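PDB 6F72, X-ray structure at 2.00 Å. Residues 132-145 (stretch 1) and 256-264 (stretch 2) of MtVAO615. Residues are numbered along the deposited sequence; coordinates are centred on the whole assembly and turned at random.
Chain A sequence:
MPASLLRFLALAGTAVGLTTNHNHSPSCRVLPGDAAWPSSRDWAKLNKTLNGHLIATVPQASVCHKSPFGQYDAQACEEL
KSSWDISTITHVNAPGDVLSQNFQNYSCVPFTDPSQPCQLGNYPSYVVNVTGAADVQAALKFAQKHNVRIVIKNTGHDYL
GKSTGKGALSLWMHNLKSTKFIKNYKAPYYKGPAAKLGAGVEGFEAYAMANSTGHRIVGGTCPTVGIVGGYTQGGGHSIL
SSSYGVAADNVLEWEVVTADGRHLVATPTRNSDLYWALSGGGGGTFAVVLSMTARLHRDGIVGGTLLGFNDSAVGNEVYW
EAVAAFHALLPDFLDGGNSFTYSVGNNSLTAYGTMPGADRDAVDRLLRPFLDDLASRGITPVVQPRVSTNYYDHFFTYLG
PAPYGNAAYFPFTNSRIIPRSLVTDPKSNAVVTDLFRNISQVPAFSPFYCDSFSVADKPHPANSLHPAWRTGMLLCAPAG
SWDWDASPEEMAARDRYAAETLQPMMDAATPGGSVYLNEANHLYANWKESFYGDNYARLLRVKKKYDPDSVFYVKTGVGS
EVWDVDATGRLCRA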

# COMPACT_ATOMS: atom_id res chain seq x y z
N GLY A 132 2.22 -21.62 -8.44
CA GLY A 132 3.19 -21.32 -9.51
C GLY A 132 2.47 -20.86 -10.77
O GLY A 132 1.25 -20.64 -10.76
N ALA A 133 3.22 -20.74 -11.86
CA ALA A 133 2.74 -20.19 -13.14
C ALA A 133 1.58 -20.97 -13.76
O ALA A 133 0.69 -20.39 -14.38
N ALA A 134 1.60 -22.29 -13.58
CA ALA A 134 0.61 -23.18 -14.17
C ALA A 134 -0.80 -22.91 -13.64
O ALA A 134 -1.75 -22.82 -14.42
N ASP A 135 -0.91 -22.74 -12.32
CA ASP A 135 -2.16 -22.39 -11.65
C ASP A 135 -2.80 -21.12 -12.21
O ASP A 135 -4.02 -21.08 -12.42
N VAL A 136 -1.96 -20.11 -12.48
CA VAL A 136 -2.38 -18.82 -13.06
C VAL A 136 -2.84 -19.02 -14.50
O VAL A 136 -3.93 -18.59 -14.87
N GLN A 137 -2.01 -19.70 -15.31
CA GLN A 137 -2.34 -20.01 -16.69
C GLN A 137 -3.68 -20.75 -16.80
O GLN A 137 -4.50 -20.41 -17.65
N ALA A 138 -3.88 -21.74 -15.93
CA ALA A 138 -5.13 -22.50 -15.86
C ALA A 138 -6.32 -21.60 -15.52
O ALA A 138 -7.35 -21.63 -16.21
N ALA A 139 -6.17 -20.79 -14.47
CA ALA A 139 -7.23 -19.89 -14.00
C ALA A 139 -7.62 -18.84 -15.04
O ALA A 139 -8.82 -18.59 -15.25
N LEU A 140 -6.61 -18.27 -15.69
CA LEU A 140 -6.80 -17.32 -16.79
C LEU A 140 -7.53 -17.95 -17.97
O LEU A 140 -8.46 -17.36 -18.52
N LYS A 141 -7.14 -19.17 -18.35
CA LYS A 141 -7.81 -19.88 -19.45
C LYS A 141 -9.27 -20.13 -19.11
O LYS A 141 -10.15 -19.90 -19.95
N PHE A 142 -9.51 -20.59 -17.89
CA PHE A 142 -10.85 -20.88 -17.39
C PHE A 142 -11.72 -19.62 -17.37
O PHE A 142 -12.85 -19.64 -17.88
N ALA A 143 -11.19 -18.55 -16.77
CA ALA A 143 -11.92 -17.29 -16.65
C ALA A 143 -12.22 -16.70 -18.01
O ALA A 143 -13.32 -16.18 -18.23
N GLN A 144 -11.28 -16.82 -18.94
CA GLN A 144 -11.49 -16.35 -20.30
C GLN A 144 -12.50 -17.22 -21.07
O GLN A 144 -13.36 -16.70 -21.79
N LYS A 145 -12.43 -18.54 -20.88
CA LYS A 145 -13.43 -19.46 -21.45
C LYS A 145 -14.84 -19.16 -20.92
O LYS A 145 -15.81 -19.16 -21.69
N VAL A 256 6.50 -12.77 -14.39
CA VAL A 256 5.08 -12.56 -14.61
C VAL A 256 4.43 -13.64 -15.47
O VAL A 256 5.11 -14.38 -16.18
N VAL A 257 3.10 -13.71 -15.37
CA VAL A 257 2.23 -14.33 -16.36
C VAL A 257 1.33 -13.23 -16.93
O VAL A 257 0.65 -12.50 -16.19
N THR A 258 1.33 -13.12 -18.25
CA THR A 258 0.51 -12.15 -18.95
C THR A 258 -0.89 -12.72 -19.16
O THR A 258 -1.11 -13.93 -18.97
N ALA A 259 -1.82 -11.84 -19.55
CA ALA A 259 -3.23 -12.18 -19.79
C ALA A 259 -3.42 -13.39 -20.71
O ALA A 259 -4.29 -14.23 -20.44
N ASP A 260 -2.61 -13.49 -21.76
CA ASP A 260 -2.68 -14.62 -22.67
C ASP A 260 -1.93 -15.87 -22.15
O ASP A 260 -1.85 -16.88 -22.85
N GLY A 261 -1.40 -15.79 -20.93
CA GLY A 261 -0.79 -16.94 -20.27
C GLY A 261 0.69 -17.15 -20.52
O GLY A 261 1.22 -18.21 -20.19
N ARG A 262 1.37 -16.16 -21.11
CA ARG A 262 2.82 -16.25 -21.34
C ARG A 262 3.56 -15.98 -20.03
O ARG A 262 3.34 -14.94 -19.38
N HIS A 263 4.42 -16.91 -19.65
CA HIS A 263 5.26 -16.79 -18.46
C HIS A 263 6.53 -16.05 -18.90
O HIS A 263 7.32 -16.58 -19.67
N LEU A 264 6.69 -14.80 -18.43
CA LEU A 264 7.78 -13.92 -18.88
C LEU A 264 8.58 -13.30 -17.75
O LEU A 264 8.11 -13.22 -16.60

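A helix packs well against a β-hairpin when small residues let the backbones approach and branched ones fill the space that remains. Residues 132-145 and 256-264 of MtVAO615 illustrate the principle. The helix presents Ala133, Val136, Gln137, Leu140 and Gln144, residues that recur at intervals of three or four along one face, with Gln137 at its edge. The central bump on the hairpin is Val257 (chi1 t), which points toward the helix and fits into the hollow lined by Ala133, Val136, Gln137 and Leu140: its CG2 lies 4.0 Å from Ala133 CB, its CB 3.9 Å from Val136 CG1, and its CG1 both 3.9 Å from Leu140 CD1 and 4.0 Å from Gln137 CG. Val136 is also t, whereas Leu140 adopts m,t and extends CD1 over the turn, 3.4 Å from Thr258 O and 3.9 Å from Ala259 O.

The type I turn from Thr258 to Gly261 supplies a complementary hollow. Gly261 has no side chain, and its CA comes within 5.0 Å of Gln137 CA, the closest backbone approach in the register. At its backbone angles (phi 90°, psi 12°) a CB would be jammed against the carbonyl O of Asp260, which by itself calls for glycine.

On the second strand, His263 (chi1 t) points toward the helix and turns a ring face to Ala133, the same methyl that meets Val257; Ala133 CB sits 3.9 Å from the ring centroid in a CH-pi contact.

Polar groups finish the fit by answering turn carbonyls. Gln137 (m,t) starts sideways, but its end swings in so that NE2 donates to Gly261 O at 2.8 Å. Gln144, also m,t, reaches Ala259 O from NE2, again at 2.8 Å and with a straighter N-H...O angle of 165°. Within the hairpin, Thr258 OG1 donates to Asp260 OD1 at 2.6 Å, and a salt bridge joins Arg262 NE to Asp260 OD2 at 2.7 Å.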

# COMPACT_ATOMS: atom_id res chain seq x y z
CB ALA A 133 3.89 -20.09 -14.15
CB ALA A 134 1.03 -24.63 -13.97
CB ASP A 135 -1.93 -22.25 -10.13
CG ASP A 135 -1.65 -23.59 -9.47
OD1 ASP A 135 -1.84 -24.63 -10.13
OD2 ASP A 135 -1.26 -23.61 -8.28
CB VAL A 136 -1.26 -17.76 -12.96
CG1 VAL A 136 -1.71 -16.43 -13.57
CG2 VAL A 136 -0.82 -17.56 -11.52
CB GLN A 137 -1.22 -20.82 -17.35
CG GLN A 137 0.04 -20.02 -17.65
CD GLN A 137 1.26 -20.89 -17.95
OE1 GLN A 137 1.32 -22.06 -17.56
NE2 GLN A 137 2.25 -20.31 -18.63
CB ALA A 138 -5.01 -23.63 -14.85
CB ALA A 139 -6.85 -19.24 -12.69
CB LEU A 140 -5.47 -16.70 -17.25
CG LEU A 140 -4.68 -15.76 -16.33
CD1 LEU A 140 -3.30 -15.47 -16.90
CD2 LEU A 140 -5.41 -14.45 -16.07
CB LYS A 141 -7.13 -21.22 -19.76
CG LYS A 141 -5.86 -21.09 -20.56
CD LYS A 141 -5.71 -22.23 -21.56
CE LYS A 141 -4.71 -21.87 -22.65
NZ LYS A 141 -5.02 -20.57 -23.32
CB PHE A 142 -10.78 -21.50 -16.00
CG PHE A 142 -12.13 -21.80 -15.39
CD1 PHE A 142 -12.80 -20.83 -14.64
CD2 PHE A 142 -12.74 -23.04 -15.58
CE1 PHE A 142 -14.05 -21.11 -14.08
CE2 PHE A 142 -13.97 -23.32 -15.03
CZ PHE A 142 -14.63 -22.35 -14.28
CB ALA A 143 -11.17 -16.30 -15.78
CB GLN A 144 -10.15 -16.09 -21.03
CG GLN A 144 -9.42 -14.86 -20.42
CD GLN A 144 -8.01 -14.55 -20.96
OE1 GLN A 144 -7.85 -14.06 -22.10
NE2 GLN A 144 -6.99 -14.77 -20.12
CB LYS A 145 -13.05 -20.92 -21.18
CG LYS A 145 -13.97 -21.95 -21.83
CD LYS A 145 -13.81 -23.33 -21.20
CE LYS A 145 -14.90 -24.28 -21.66
NZ LYS A 145 -14.51 -25.68 -21.34
CB VAL A 256 4.76 -11.17 -15.27
CG1 VAL A 256 5.47 -10.03 -14.57
CG2 VAL A 256 5.03 -11.16 -16.77
CB VAL A 257 1.36 -15.47 -15.78
CG1 VAL A 257 0.52 -16.11 -16.88
CG2 VAL A 257 2.23 -16.53 -15.11
CB THR A 258 1.13 -11.81 -20.32
OG1 THR A 258 1.32 -13.02 -21.05
CG2 THR A 258 2.47 -11.17 -20.11
CB ALA A 259 -3.98 -10.98 -20.34
CB ASP A 260 -2.19 -14.22 -24.07
CG ASP A 260 -0.70 -13.94 -24.13
OD1 ASP A 260 -0.06 -13.74 -23.07
OD2 ASP A 260 -0.16 -13.91 -25.25
CB ARG A 262 3.28 -15.27 -22.43
CG ARG A 262 2.92 -15.64 -23.86
CD ARG A 262 3.26 -14.48 -24.80
NE ARG A 262 2.42 -13.31 -24.53
CZ ARG A 262 2.76 -12.03 -24.72
NH1 ARG A 262 3.95 -11.69 -25.19
NH2 ARG A 262 1.89 -11.07 -24.42
CB HIS A 263 5.56 -18.18 -17.89
CG HIS A 263 6.38 -18.18 -16.62
ND1 HIS A 263 6.85 -19.34 -16.05
CD2 HIS A 263 6.81 -17.17 -15.83
CE1 HIS A 263 7.53 -19.06 -14.96
NE2 HIS A 263 7.52 -17.75 -14.79
CB LEU A 264 7.25 -12.78 -19.77
CG LEU A 264 6.47 -13.07 -21.06
CD1 LEU A 264 5.94 -11.74 -21.62
CD2 LEU A 264 7.33 -13.78 -22.08